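Local coordinates for protein trichothecene 15-O-acetyltransferase TRI3 (Fusarium sporotrichioides, PDB 3FOT) that acetylates the 15-hydroxyl of trichothecene intermediates, a step in the biosynthesis of mycotoxins such as T-2 toxin, at residues T67-L71 and Q72-E76; A496-E500 and A501-K505. All blocks are in the same frame, centred on the assembly; numbering follows the deposited sequence.

Interaction 1: residues T67-L71 and Q72-E76; sequences TLLTL and QNLKE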
ATOM      1  N   THR A  67      32.930  -7.588   7.407  1.00 16.30           N
ATOM      2  CA  THR A  67      31.805  -8.121   6.632  1.00 16.67           C
ATOM      3  C   THR A  67      31.911  -7.630   5.196  1.00 16.34           C
ATOM      4  O   THR A  67      31.825  -6.419   4.951  1.00 16.75           O
ATOM      5  CB  THR A  67      30.463  -7.628   7.207  1.00 17.45           C
ATOM      6  OG1 THR A  67      30.247  -8.233   8.476  1.00 18.97           O
ATOM      7  CG2 THR A  67      29.297  -7.987   6.275  1.00 16.59           C
ATOM      8  N   LEU A  68      32.063  -8.559   4.249  1.00 14.18           N
ATOM      9  CA  LEU A  68      32.195  -8.193   2.849  1.00 13.95           C
ATOM     10  C   LEU A  68      30.873  -8.344   2.102  1.00 13.39           C
ATOM     11  O   LEU A  68      30.399  -9.467   1.891  1.00 14.07           O
ATOM     12  CB  LEU A  68      33.255  -9.088   2.197  1.00 14.70           C
ATOM     13  CG  LEU A  68      33.590  -8.929   0.724  1.00 17.32           C
ATOM     14  CD1 LEU A  68      33.831  -7.484   0.362  1.00 21.74           C
ATOM     15  CD2 LEU A  68      34.841  -9.773   0.478  1.00 21.29           C
ATOM     16  N   LEU A  69      30.311  -7.224   1.667  1.00 12.08           N
ATOM     17  CA  LEU A  69      29.077  -7.240   0.902  1.00 10.66           C
ATOM     18  C   LEU A  69      29.337  -6.883  -0.539  1.00 10.51           C
ATOM     19  O   LEU A  69      30.123  -5.969  -0.832  1.00 10.98           O
ATOM     20  CB  LEU A  69      28.093  -6.235   1.495  1.00 10.35           C
ATOM     21  CG  LEU A  69      27.684  -6.471   2.955  1.00 10.55           C
ATOM     22  CD1 LEU A  69      26.749  -5.325   3.387  1.00 11.15           C
ATOM     23  CD2 LEU A  69      27.027  -7.849   3.125  1.00 11.86           C
ATOM     24  N   THR A  70      28.691  -7.605  -1.450  1.00  9.17           N
ATOM     25  CA  THR A  70      28.691  -7.212  -2.858  1.00  8.33           C
ATOM     26  C   THR A  70      27.268  -7.328  -3.380  1.00  7.68           C
ATOM     27  O   THR A  70      26.441  -7.956  -2.753  1.00  7.24           O
ATOM     28  CB  THR A  70      29.598  -8.088  -3.755  1.00  8.17           C
ATOM     29  OG1 THR A  70      29.057  -9.421  -3.837  1.00 10.05           O
ATOM     30  CG2 THR A  70      31.053  -8.122  -3.225  1.00  8.57           C
ATOM     31  N   LEU A  71      26.984  -6.742  -4.540  1.00  8.02           N
ATOM     32  CA  LEU A  71      25.635  -6.948  -5.105  1.00  9.44           C
ATOM     33  C   LEU A  71      25.394  -8.421  -5.403  1.00  9.75           C
ATOM     34  O   LEU A  71      24.305  -8.953  -5.125  1.00  8.97           O
ATOM     35  CB  LEU A  71      25.402  -6.070  -6.344  1.00  9.04           C
ATOM     36  CG  LEU A  71      25.354  -4.565  -6.069  1.00  9.72           C
ATOM     37  CD1 LEU A  71      25.488  -3.828  -7.423  1.00  9.97           C
ATOM     38  CD2 LEU A  71      24.068  -4.181  -5.405  1.00  8.71           C
ATOM     39  N   GLN A  72      26.414  -9.103  -5.938  1.00  9.82           N
ATOM     40  CA  GLN A  72      26.307 -10.538  -6.195  1.00 10.16           C
ATOM     41  C   GLN A  72      25.997 -11.381  -4.917  1.00  9.58           C
ATOM     42  O   GLN A  72      25.073 -12.212  -4.909  1.00  9.91           O
ATOM     43  CB  GLN A  72      27.559 -11.031  -6.954  1.00  9.91           C
ATOM     44  CG  GLN A  72      27.622 -12.560  -7.155  1.00 10.70           C
ATOM     45  CD  GLN A  72      28.698 -13.018  -8.176  1.00 14.22           C
ATOM     46  OE1 GLN A  72      28.736 -12.543  -9.311  1.00 23.44           O
ATOM     47  NE2 GLN A  72      29.514 -13.968  -7.785  1.00 20.17           N
ATOM     48  N   ASN A  73      26.712 -11.142  -3.814  1.00  8.68           N
ATOM     49  CA  ASN A  73      26.425 -11.928  -2.625  1.00  8.74           C
ATOM     50  C   ASN A  73      25.152 -11.487  -1.888  1.00  8.50           C
ATOM     51  O   ASN A  73      24.485 -12.318  -1.269  1.00  8.74           O
ATOM     52  CB  ASN A  73      27.664 -12.214  -1.725  1.00  9.63           C
ATOM     53  CG  ASN A  73      28.135 -11.012  -0.920  1.00 10.00           C
ATOM     54  OD1 ASN A  73      27.428 -10.034  -0.740  1.00  8.99           O
ATOM     55  ND2 ASN A  73      29.372 -11.108  -0.399  1.00 10.24           N
ATOM     56  N   LEU A  74      24.753 -10.214  -2.056  1.00  8.39           N
ATOM     57  CA  LEU A  74      23.459  -9.768  -1.514  1.00  8.61           C
ATOM     58  C   LEU A  74      22.304 -10.455  -2.236  1.00  8.66           C
ATOM     59  O   LEU A  74      21.331 -10.903  -1.610  1.00  8.12           O
ATOM     60  CB  LEU A  74      23.315  -8.239  -1.563  1.00  8.22           C
ATOM     61  CG  LEU A  74      24.125  -7.498  -0.483  1.00  9.70           C
ATOM     62  CD1 LEU A  74      24.229  -5.987  -0.789  1.00 12.36           C
ATOM     63  CD2 LEU A  74      23.503  -7.741   0.909  1.00 11.54           C
ATOM     64  N   LYS A  75      22.430 -10.572  -3.557  1.00  8.49           N
ATOM     65  CA  LYS A  75      21.432 -11.264  -4.351  1.00  9.25           C
ATOM     66  C   LYS A  75      21.370 -12.703  -3.862  1.00  9.17           C
ATOM     67  O   LYS A  75      20.279 -13.250  -3.650  1.00  9.32           O
ATOM     68  CB  LYS A  75      21.793 -11.202  -5.833  1.00  8.78           C
ATOM     69  CG  LYS A  75      20.933 -12.115  -6.731  1.00  8.67           C
ATOM     70  CD  LYS A  75      20.994 -11.649  -8.191  1.00 10.42           C
ATOM     71  CE  LYS A  75      20.726 -12.792  -9.152  1.00 13.32           C
ATOM     72  NZ  LYS A  75      19.356 -13.367  -9.087  1.00 12.03           N
ATOM     73  N   GLU A  76      22.527 -13.317  -3.641  1.00  9.26           N
ATOM     74  CA  GLU A  76      22.516 -14.725  -3.185  1.00 10.97           C
ATOM     75  C   GLU A  76      21.771 -14.867  -1.848  1.00 10.81           C
ATOM     76  O   GLU A  76      20.931 -15.768  -1.666  1.00 10.21           O
ATOM     77  CB  GLU A  76      23.946 -15.288  -3.110  1.00 10.47           C
ATOM     78  CG  GLU A  76      23.960 -16.758  -2.725  1.00 13.43           C
ATOM     79  CD  GLU A  76      25.348 -17.312  -2.370  1.00 15.98           C
ATOM     80  OE1 GLU A  76      26.321 -16.536  -2.241  1.00 18.52           O
ATOM     81  OE2 GLU A  76      25.416 -18.552  -2.194  1.00 20.49           O
TER
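Thr70 and Asn73 grip each other at the start of helix 71-88 as a capping box, each side chain serving the other's backbone. Thr70, the N-cap residue, accepts the amide hydrogen of Asn73 N on its OG1 at 2.9 Å. In return Asn73 OD1 takes the hydrogen of Thr70 N at 2.8 Å, with a nearly straight N-H...O angle of 174°, although that donor stands well above the carbonyl plane of the amide and not on a lone pair. Thr70 can do this because chi1 of 67° sets OG1 between its own N and carbonyl carbon, facing the first helical turn. Asn73 adopts a similar torsion, chi1 74°, which folds its short amide back along the incoming chain. The other end of the same amide is used as well: ND2 donates to Leu68 O at 3.0 Å, with the acceptor a little outside the amide plane. Both ends of the asparagine are thereby fixed, and so is its rotation about chi2. Behind the box, regular helical bonding begins as Leu74 N reaches Thr70 O at 2.9 Å and Lys75 N reaches Leu71 O.

The leucines secure the buried side. The methyl CD2 of Leu69 touches Leu74 CD2 at 4.2 Å, one residue before and one after the box, in the arrangement of a hydrophobic staple. Leu71 continues onto strands 125-129 and 158-163, Leu74 onto Leu161 of the latter and onto Ile172, with which Leu69 pairs through its backbone. Lys75 turns its amine elsewhere, to Ile125 O and Glu79.

Asn73 N, a first-turn amide with no carbonyl one turn back in the helix, is thus satisfied by Thr70 OG1, and a neutral asparagine, bonded at both ends, ties the extended incoming chain to the helix.

Interaction 2: residues A496-E500 and A501-K505; sequences ANYTE and AEVQK. With SO4 (sulfate ion), chain I.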
ATOM      1  N   ALA A 496      -0.643  12.711 -17.110  1.00 15.09           N
ATOM      2  CA  ALA A 496      -1.579  13.214 -18.110  1.00 16.34           C
ATOM      3  C   ALA A 496      -2.530  14.242 -17.494  1.00 16.11           C
ATOM      4  O   ALA A 496      -3.033  15.133 -18.194  1.00 16.54           O
ATOM      5  CB  ALA A 496      -2.373  12.082 -18.689  1.00 15.69           C
ATOM      6  N   ASN A 497      -2.769  14.107 -16.188  1.00 15.65           N
ATOM      7  CA  ASN A 497      -3.884  14.810 -15.537  1.00 16.00           C
ATOM      8  C   ASN A 497      -3.478  16.070 -14.772  1.00 15.96           C
ATOM      9  O   ASN A 497      -4.306  16.984 -14.579  1.00 16.76           O
ATOM     10  CB  ASN A 497      -4.650  13.852 -14.617  1.00 16.24           C
ATOM     11  CG  ASN A 497      -5.071  12.574 -15.314  1.00 16.15           C
ATOM     12  OD1 ASN A 497      -4.876  11.487 -14.779  1.00 14.99           O
ATOM     13  ND2 ASN A 497      -5.637  12.694 -16.530  1.00 14.43           N
ATOM     14  N   TYR A 498      -2.223  16.104 -14.325  1.00 15.91           N
ATOM     15  CA  TYR A 498      -1.681  17.237 -13.596  1.00 15.81           C
ATOM     16  C   TYR A 498      -0.243  17.505 -14.006  1.00 16.96           C
ATOM     17  O   TYR A 498       0.465  16.614 -14.459  1.00 16.16           O
ATOM     18  CB  TYR A 498      -1.678  16.954 -12.085  1.00 15.76           C
ATOM     19  CG  TYR A 498      -3.027  16.607 -11.552  1.00 13.49           C
ATOM     20  CD1 TYR A 498      -3.887  17.607 -11.066  1.00 15.26           C
ATOM     21  CD2 TYR A 498      -3.455  15.287 -11.527  1.00 11.10           C
ATOM     22  CE1 TYR A 498      -5.142  17.285 -10.567  1.00 13.48           C
ATOM     23  CE2 TYR A 498      -4.712  14.954 -11.026  1.00 12.61           C
ATOM     24  CZ  TYR A 498      -5.545  15.952 -10.551  1.00 13.93           C
ATOM     25  OH  TYR A 498      -6.794  15.631 -10.067  1.00 13.05           O
ATOM     26  N   THR A 499       0.184  18.741 -13.810  1.00 18.08           N
ATOM     27  CA  THR A 499       1.605  19.053 -13.913  1.00 19.34           C
ATOM     28  C   THR A 499       2.272  18.766 -12.569  1.00 19.28           C
ATOM     29  O   THR A 499       1.607  18.770 -11.526  1.00 18.40           O
ATOM     30  CB  THR A 499       1.856  20.526 -14.296  1.00 19.61           C
ATOM     31  OG1 THR A 499       1.418  21.385 -13.240  1.00 21.25           O
ATOM     32  CG2 THR A 499       1.101  20.885 -15.584  1.00 20.78           C
ATOM     33  N   GLU A 500       3.573  18.509 -12.593  1.00 18.55           N
ATOM     34  CA  GLU A 500       4.307  18.308 -11.342  1.00 18.96           C
ATOM     35  C   GLU A 500       4.220  19.563 -10.471  1.00 18.49           C
ATOM     36  O   GLU A 500       4.077  19.467  -9.244  1.00 17.64           O
ATOM     37  CB  GLU A 500       5.760  17.897 -11.609  1.00 18.95           C
ATOM     38  CG  GLU A 500       6.526  17.448 -10.362  1.00 20.33           C
ATOM     39  CD  GLU A 500       8.013  17.274 -10.600  0.70 21.67           C
ATOM     40  OE1 GLU A 500       8.537  17.740 -11.642  0.70 25.25           O
ATOM     41  OE2 GLU A 500       8.664  16.679  -9.729  0.70 24.68           O
ATOM     42  N   ALA A 501       4.308  20.735 -11.103  1.00 17.66           N
ATOM     43  CA  ALA A 501       4.241  21.997 -10.372  1.00 18.28           C
ATOM     44  C   ALA A 501       2.947  22.168  -9.595  1.00 18.15           C
ATOM     45  O   ALA A 501       2.973  22.605  -8.442  1.00 17.39           O
ATOM     46  CB  ALA A 501       4.430  23.174 -11.304  1.00 18.34           C
ATOM     47  N   GLU A 502       1.811  21.849 -10.209  1.00 17.42           N
ATOM     48  CA  GLU A 502       0.554  22.013  -9.461  1.00 18.13           C
ATOM     49  C   GLU A 502       0.421  21.032  -8.274  1.00 16.72           C
ATOM     50  O   GLU A 502      -0.128  21.402  -7.224  1.00 14.96           O
ATOM     51  CB  GLU A 502      -0.679  22.022 -10.384  1.00 18.61           C
ATOM     52  CG  GLU A 502      -1.000  20.713 -11.032  1.00 21.42           C
ATOM     53  CD  GLU A 502      -2.147  20.843 -12.021  1.00 20.85           C
ATOM     54  OE1 GLU A 502      -1.984  20.405 -13.171  1.00 21.48           O
ATOM     55  OE2 GLU A 502      -3.194  21.424 -11.639  1.00 28.20           O
ATOM     56  N   VAL A 503       0.960  19.819  -8.428  1.00 16.46           N
ATOM     57  CA  VAL A 503       0.916  18.817  -7.359  1.00 15.88           C
ATOM     58  C   VAL A 503       1.826  19.244  -6.212  1.00 15.70           C
ATOM     59  O   VAL A 503       1.466  19.119  -5.032  1.00 14.88           O
ATOM     60  CB  VAL A 503       1.340  17.408  -7.834  1.00 15.85           C
ATOM     61  CG1 VAL A 503       1.227  16.430  -6.671  1.00 16.11           C
ATOM     62  CG2 VAL A 503       0.433  16.933  -8.970  1.00 16.64           C
ATOM     63  N   GLN A 504       3.014  19.722  -6.573  1.00 15.75           N
ATOM     64  CA  GLN A 504       3.955  20.269  -5.600  1.00 15.80           C
ATOM     65  C   GLN A 504       3.324  21.434  -4.837  1.00 15.33           C
ATOM     66  O   GLN A 504       3.462  21.511  -3.632  1.00 14.87           O
ATOM     67  CB  GLN A 504       5.247  20.743  -6.284  1.00 16.30           C
ATOM     68  CG  GLN A 504       6.122  19.634  -6.837  0.50 16.57           C
ATOM     69  CD  GLN A 504       7.315  20.154  -7.637  0.50 17.21           C
ATOM     70  OE1 GLN A 504       7.223  21.158  -8.350  0.50 18.81           O
ATOM     71  NE2 GLN A 504       8.440  19.452  -7.536  0.50 18.80           N
ATOM     72  N   LYS A 505       2.640  22.326  -5.550  1.00 15.49           N
ATOM     73  CA  LYS A 505       1.996  23.499  -4.939  1.00 15.32           C
ATOM     74  C   LYS A 505       0.944  23.026  -3.937  1.00 14.64           C
ATOM     75  O   LYS A 505       0.878  23.504  -2.797  1.00 14.10           O
ATOM     76  CB  LYS A 505       1.360  24.389  -6.022  1.00 15.74           C
ATOM     77  CG  LYS A 505       0.663  25.626  -5.466  1.00 18.39           C
TER
HETATM   78  S   SO4 I 527       4.913  18.535 -16.206  1.00 45.34           S
HETATM   79  O1  SO4 I 527       5.245  19.947 -16.025  1.00 44.94           O
HETATM   80  O2  SO4 I 527       5.995  17.856 -16.929  1.00 45.08           O
HETATM   81  O3  SO4 I 527       4.761  17.911 -14.896  1.00 43.54           O
HETATM   82  O4  SO4 I 527       3.662  18.473 -16.965  1.00 43.80           O
HETATM   83  O   HOH W   1      -4.194  19.625 -14.419  1.00 26.19           O
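From Tyr498 to Thr499 the chain runs extended, then turns at Glu500 into helix 500-516. Gln504 N bonds to Glu500 O at 2.9 Å, whereas the preceding bond, Val503 N to Thr499 O, is weak at 3.3 Å. At the N-cap, Thr499 OG1 accepts from Glu502 N at 3.1 Å. Glu502 answers through its carboxylate: OE1 takes Thr499 N at 2.8 Å on the lone pair turned away from OE2. This exchange is a capping box in its classic threonine-glutamate form; chi1 of 69° brings the glutamate back over the helix start, and its negative charge there would suit the positive end of the helix dipole. A water donates to both Glu502 OE1 and Asn497 O, so the same oxygen also reaches the preceding loop.

The carboxylate carbon, Glu502 CD, lies at the edge of the tyrosine ring, 3.8 Å from Tyr498 CD1, with the two planes 77° apart. Val503 CG2 packs on Tyr498 CB, and both residues continue onto Tyr493 of strand 486-494; the phenol OH is held by Pro474 O. One turn apart, Glu500 and Gln504 stack carboxylate on amide, the planes 25° apart, and both also touch Val280 of strand 277-283. A sulfate, probably from the crystallisation liquor, receives Glu500 N on O3 at 2.7 Å, taking up another amide of the helix start.

How the interactions relate
Read from the N terminus, the chain leaves strand 53-61, passes through a loop and reaches interaction 1, which closes a tight local turn into helix 71-88. Some 420 residues follow before strand 486-494 ends and interaction 2 makes the equivalent turn into helix 500-516, close to the C terminus. The two are therefore in series, neither nested nor crossing; their centres lie about 40 Å apart and the two do not touch. Interaction 1 sets its helix against the six-stranded mixed sheet at strands 125-129 and 158-163; interaction 2 seats the last helix on the four-stranded mixed sheet at strands 277-283 and 486-494.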